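Local structure of nitroreductase (Desulfitobacterium hafniense, 3PXV) at residues Leu116-Thr119 with Ile120-Ala123; Gly155-Glu158 with Gly159-Phe162. The protein binds flavin mononucleotide and, as a member of the nitroreductase family, probably acts as an FMN-dependent oxidoreductase. All blocks are in the same frame, centred on the assembly; numbering follows the deposited sequence.

Contact 1 of 2, residues Leu116-Thr119 with Ile120-Ala123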
ATOM      1  N   LEU B 116      -3.124  -2.202  -2.251  1.00 39.32           N
ATOM      2  CA  LEU B 116      -3.493  -3.419  -2.935  1.00 37.98           C
ATOM      3  C   LEU B 116      -2.261  -4.194  -3.442  1.00 40.65           C
ATOM      4  O   LEU B 116      -2.224  -5.437  -3.345  1.00 39.24           O
ATOM      5  CB  LEU B 116      -4.476  -3.098  -4.043  1.00 39.81           C
ATOM      6  CG  LEU B 116      -5.048  -4.207  -4.938  1.00 43.95           C
ATOM      7  CD1 LEU B 116      -6.409  -3.811  -5.439  1.00 41.93           C
ATOM      8  CD2 LEU B 116      -4.084  -4.517  -6.107  1.00 40.49           C
ATOM      9  N   CYS B 117      -1.256  -3.481  -3.968  1.00 39.09           N
ATOM     10  CA  CYS B 117      -0.074  -4.163  -4.485  1.00 40.54           C
ATOM     11  C   CYS B 117       0.661  -4.902  -3.388  1.00 40.38           C
ATOM     12  O   CYS B 117       1.147  -5.995  -3.623  1.00 41.29           O
ATOM     13  CB  CYS B 117       0.830  -3.225  -5.287  1.00 39.30           C
ATOM     14  SG  CYS B 117       0.016  -2.805  -6.868  1.00 45.57           S
ATOM     15  N   GLN B 118       0.723  -4.323  -2.187  1.00 43.00           N
ATOM     16  CA  GLN B 118       1.355  -4.999  -1.036  1.00 42.06           C
ATOM     17  C   GLN B 118       0.512  -6.213  -0.650  1.00 40.60           C
ATOM     18  O   GLN B 118       1.052  -7.267  -0.340  1.00 39.93           O
ATOM     19  CB  GLN B 118       1.565  -4.045   0.153  1.00 40.35           C
ATOM     20  CG  GLN B 118       2.167  -4.662   1.404  1.00 40.86           C
ATOM     21  CD  GLN B 118       3.580  -5.216   1.242  1.00 41.25           C
ATOM     22  OE1 GLN B 118       4.050  -5.412   0.148  1.00 45.26           O
ATOM     23  NE2 GLN B 118       4.252  -5.487   2.356  1.00 40.58           N
ATOM     24  N   THR B 119      -0.808  -6.092  -0.693  1.00 39.57           N
ATOM     25  CA  THR B 119      -1.652  -7.245  -0.368  1.00 38.39           C
ATOM     26  C   THR B 119      -1.356  -8.404  -1.334  1.00 39.65           C
ATOM     27  O   THR B 119      -1.239  -9.568  -0.920  1.00 38.99           O
ATOM     28  CB  THR B 119      -3.097  -6.883  -0.418  1.00 38.48           C
ATOM     29  OG1 THR B 119      -3.322  -5.782   0.465  1.00 38.35           O
ATOM     30  CG2 THR B 119      -3.961  -8.080  -0.011  1.00 34.09           C
ATOM     31  N   ILE B 120      -1.190  -8.080  -2.615  1.00 39.88           N
ATOM     32  CA  ILE B 120      -0.803  -9.082  -3.600  1.00 39.99           C
ATOM     33  C   ILE B 120       0.550  -9.715  -3.224  1.00 41.60           C
ATOM     34  O   ILE B 120       0.674 -10.948  -3.153  1.00 42.51           O
ATOM     35  CB  ILE B 120      -0.665  -8.481  -5.035  1.00 38.61           C
ATOM     36  CG1 ILE B 120      -2.024  -8.001  -5.544  1.00 38.51           C
ATOM     37  CG2 ILE B 120      -0.024  -9.522  -5.970  1.00 33.26           C
ATOM     38  CD1 ILE B 120      -2.029  -7.367  -6.919  1.00 34.27           C
ATOM     39  N   ALA B 121       1.553  -8.871  -2.978  1.00 40.07           N
ATOM     40  CA  ALA B 121       2.901  -9.370  -2.729  1.00 42.60           C
ATOM     41  C   ALA B 121       2.929 -10.277  -1.512  1.00 42.74           C
ATOM     42  O   ALA B 121       3.549 -11.349  -1.548  1.00 43.70           O
ATOM     43  CB  ALA B 121       3.918  -8.206  -2.591  1.00 40.97           C
ATOM     44  N   LEU B 122       2.245  -9.872  -0.444  1.00 41.16           N
ATOM     45  CA  LEU B 122       2.220 -10.699   0.765  1.00 42.68           C
ATOM     46  C   LEU B 122       1.457 -11.995   0.517  1.00 43.19           C
ATOM     47  O   LEU B 122       1.900 -13.082   0.933  1.00 45.54           O
ATOM     48  CB  LEU B 122       1.675  -9.926   1.988  1.00 41.74           C
ATOM     49  CG  LEU B 122       2.542  -8.741   2.422  1.00 39.02           C
ATOM     50  CD1 LEU B 122       1.976  -8.087   3.656  1.00 34.53           C
ATOM     51  CD2 LEU B 122       3.991  -9.148   2.678  1.00 35.67           C
ATOM     52  N   ALA B 123       0.324 -11.906  -0.178  1.00 43.08           N
ATOM     53  CA  ALA B 123      -0.432 -13.135  -0.493  1.00 41.91           C
ATOM     54  C   ALA B 123       0.418 -14.099  -1.339  1.00 39.19           C
ATOM     55  O   ALA B 123       0.466 -15.287  -1.076  1.00 38.30           O
ATOM     56  CB  ALA B 123      -1.764 -12.811  -1.171  1.00 38.88           C
TER

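Contact 2 of 2, residues Gly155-Glu158 with Gly159-Phe162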
ATOM      1  N   GLY B 155      -7.801  -4.660 -20.995  1.00 51.32           N
ATOM      2  CA  GLY B 155      -9.170  -4.510 -20.561  1.00 50.58           C
ATOM      3  C   GLY B 155      -9.357  -3.440 -19.500  1.00 49.99           C
ATOM      4  O   GLY B 155     -10.260  -3.531 -18.690  1.00 51.20           O
ATOM      5  N   PHE B 156      -8.512  -2.418 -19.502  1.00 49.99           N
ATOM      6  CA  PHE B 156      -8.643  -1.304 -18.568  1.00 50.05           C
ATOM      7  C   PHE B 156     -10.018  -0.654 -18.710  1.00 52.02           C
ATOM      8  O   PHE B 156     -10.543  -0.577 -19.815  1.00 50.96           O
ATOM      9  CB  PHE B 156      -7.633  -0.205 -18.937  1.00 49.51           C
ATOM     10  CG  PHE B 156      -6.254  -0.390 -18.394  1.00 47.26           C
ATOM     11  CD1 PHE B 156      -5.764  -1.639 -18.016  1.00 46.50           C
ATOM     12  CD2 PHE B 156      -5.396   0.697 -18.363  1.00 43.37           C
ATOM     13  CE1 PHE B 156      -4.469  -1.777 -17.540  1.00 45.86           C
ATOM     14  CE2 PHE B 156      -4.099   0.568 -17.912  1.00 41.73           C
ATOM     15  CZ  PHE B 156      -3.627  -0.673 -17.503  1.00 43.97           C
ATOM     16  N   PRO B 157     -10.597  -0.159 -17.603  1.00 53.84           N
ATOM     17  CA  PRO B 157     -11.821   0.631 -17.779  1.00 54.85           C
ATOM     18  C   PRO B 157     -11.466   1.969 -18.434  1.00 55.95           C
ATOM     19  O   PRO B 157     -10.347   2.480 -18.239  1.00 53.35           O
ATOM     20  CB  PRO B 157     -12.317   0.869 -16.342  1.00 55.03           C
ATOM     21  CG  PRO B 157     -11.549  -0.068 -15.470  1.00 53.24           C
ATOM     22  CD  PRO B 157     -10.301  -0.452 -16.187  1.00 53.39           C
ATOM     23  N   GLU B 158     -12.413   2.548 -19.166  1.00 58.89           N
ATOM     24  CA  GLU B 158     -12.189   3.817 -19.853  1.00 61.92           C
ATOM     25  C   GLU B 158     -11.736   4.884 -18.870  1.00 59.41           C
ATOM     26  O   GLU B 158     -12.324   5.042 -17.807  1.00 58.22           O
ATOM     27  CB  GLU B 158     -13.463   4.301 -20.555  1.00 66.03           C
ATOM     28  CG  GLU B 158     -13.191   5.336 -21.674  1.00 78.17           C
ATOM     29  CD  GLU B 158     -14.467   5.948 -22.258  1.00 92.36           C
ATOM     30  OE1 GLU B 158     -15.392   6.267 -21.464  1.00 94.64           O
ATOM     31  OE2 GLU B 158     -14.527   6.131 -23.504  1.00 98.79           O
ATOM     32  N   GLY B 159     -10.686   5.616 -19.223  1.00 58.16           N
ATOM     33  CA  GLY B 159     -10.192   6.670 -18.343  1.00 58.11           C
ATOM     34  C   GLY B 159      -9.122   6.250 -17.349  1.00 55.32           C
ATOM     35  O   GLY B 159      -8.393   7.092 -16.859  1.00 57.55           O
ATOM     36  N   TYR B 160      -9.019   4.954 -17.068  1.00 52.04           N
ATOM     37  CA  TYR B 160      -8.027   4.435 -16.129  1.00 48.41           C
ATOM     38  C   TYR B 160      -6.649   4.456 -16.733  1.00 47.35           C
ATOM     39  O   TYR B 160      -6.483   4.208 -17.921  1.00 50.40           O
ATOM     40  CB  TYR B 160      -8.371   3.003 -15.713  1.00 46.96           C
ATOM     41  CG  TYR B 160      -9.315   2.915 -14.564  1.00 44.73           C
ATOM     42  CD1 TYR B 160     -10.495   3.651 -14.543  1.00 48.37           C
ATOM     43  CD2 TYR B 160      -9.062   2.047 -13.502  1.00 49.55           C
ATOM     44  CE1 TYR B 160     -11.371   3.581 -13.453  1.00 50.00           C
ATOM     45  CE2 TYR B 160      -9.936   1.973 -12.404  1.00 46.73           C
ATOM     46  CZ  TYR B 160     -11.077   2.734 -12.399  1.00 45.66           C
ATOM     47  OH  TYR B 160     -11.927   2.660 -11.357  1.00 49.61           O
ATOM     48  N   ALA B 161      -5.668   4.736 -15.893  1.00 46.06           N
ATOM     49  CA  ALA B 161      -4.280   4.761 -16.276  1.00 46.79           C
ATOM     50  C   ALA B 161      -3.517   3.727 -15.446  1.00 46.19           C
ATOM     51  O   ALA B 161      -4.009   3.245 -14.437  1.00 47.42           O
ATOM     52  CB  ALA B 161      -3.707   6.155 -16.054  1.00 46.72           C
ATOM     53  N   PHE B 162      -2.301   3.397 -15.849  1.00 45.23           N
ATOM     54  CA  PHE B 162      -1.500   2.447 -15.084  1.00 44.31           C
ATOM     55  C   PHE B 162      -1.167   2.966 -13.692  1.00 43.10           C
ATOM     56  O   PHE B 162      -0.809   4.134 -13.523  1.00 42.46           O
ATOM     57  CB  PHE B 162      -0.211   2.140 -15.830  1.00 45.49           C
ATOM     58  CG  PHE B 162       0.749   1.290 -15.064  1.00 40.84           C
ATOM     59  CD1 PHE B 162       0.729  -0.080 -15.199  1.00 41.40           C
ATOM     60  CD2 PHE B 162       1.701   1.875 -14.239  1.00 45.92           C
ATOM     61  CE1 PHE B 162       1.622  -0.847 -14.513  1.00 43.04           C
ATOM     62  CE2 PHE B 162       2.596   1.116 -13.557  1.00 42.92           C
ATOM     63  CZ  PHE B 162       2.564  -0.250 -13.694  1.00 43.82           C
TER

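Contact 1 of 2, residues Leu116-Thr119 with Ile120-Ala123
L116 meets I120 one helical turn on, and Q118 meets L122 at the same spacing. Both pairs lie within helix 106-126. In the first pair methyl groups do the touching: L116 CD2 lies 3.6 Å from I120 CD1, and the two side chains cross obliquely. L116 has CG anti to the backbone N (chi1 -180°), which sets the branch beside its own carbonyl carbon, where CD2 can reach I120. I120 CG1 also packs 3.4 Å from L116 O. L116 O accepts a hydrogen bond from I120 N at 2.9 Å.

In the second pair an amide lies against a branched alkyl end. The Q118 chain bends at chi2 (63°), which lays the amide over L122, one turn further on. Q118 NE2 then sits 3.7 Å from L122 CG and touches both methyls of L122. Q118 OE1 faces the methyl of A121, at 3.9 Å from A121 CB. This oxygen is buried and has no polar partner in the model. Q118 NE2 makes a weak hydrogen bond to T119 OG1 of the second subunit. With an alanine here, that hydroxyl would probably lose its amide partner, though not its bond to the I115 carbonyl of its own helix, and a gap would be likely beside L122.

T119 OG1 likewise bonds both I115 O and Q118 NE2 of the second subunit, and L122 packs on L122 of that subunit. L116 and I120 reach A36 of helix 26-36, while C117 touches M133 of strand 130-133. Backbone bonds from A121 N to C117 O (3.0 Å) and from A123 N to T119 O (2.9 Å) continue the i to i+4 bonding. That pattern is the mark of an alpha-helix; this one is buried between the sheet and the second subunit in the FMN-dependent nitroreductase fold.

Contact 2 of 2, residues Gly155-Glu158 with Gly159-Phe162
A type II beta turn from P157 to Y160 joins the end of helix 147-154 to strand 161-169. The helix closes in a Schellman motif with G155, at positive phi, as its C-prime residue. The turn is closed by one hydrogen bond, from Y160 N to P157 O at 3.0 Å. The donor is tilted 33° from the carbonyl plane.

The two end residues of the turn also pack on each other. The proline ring lies over one face of the Y160 ring in a CH-pi contact. P157 CG is 3.8 Å from the Y160 ring centroid and only 9° off the ring normal. P157 CB comes within 3.8 Å of Y160 CD1. Y160 has CG anti to its carbonyl carbon (chi1 -86°), and this lays the ring against the proline. Y160 OH makes a weak hydrogen bond to R49.

F156 runs beside the chain leaving the turn. F156 CD2 is 3.7 Å from Y160 O. F156 CE2 lies near F162 N. The F156 ring also meets that of F141, with nearly parallel planes, and packs on V98 and P100.

G159 has positive phi, where a CB would clash with the carbonyl of E158. The backbone bond and the contact of P157 CG with the ring both tie P157 to Y160. The turn is thus held by its own end residues, with G159 at a backbone angle that a side chain would not tolerate.

In the fold
Contact 1 is core and contact 2 is surface. All residues of 116-123 are buried within one helix, while 155-162 is a helix-to-strand connection with E158 and G159 exposed. Their centres are 20 Å apart and they do not touch. Both pack on strand 95-101, one from within a helix and the other from the helix-to-strand connection. The chemistry follows the place. Contact 1 has regular helical hydrogen bonding, aliphatic packing and polar links to the second subunit. Contact 2 relies on one turn bond and ring packing, and no other chain of the assembly touches it.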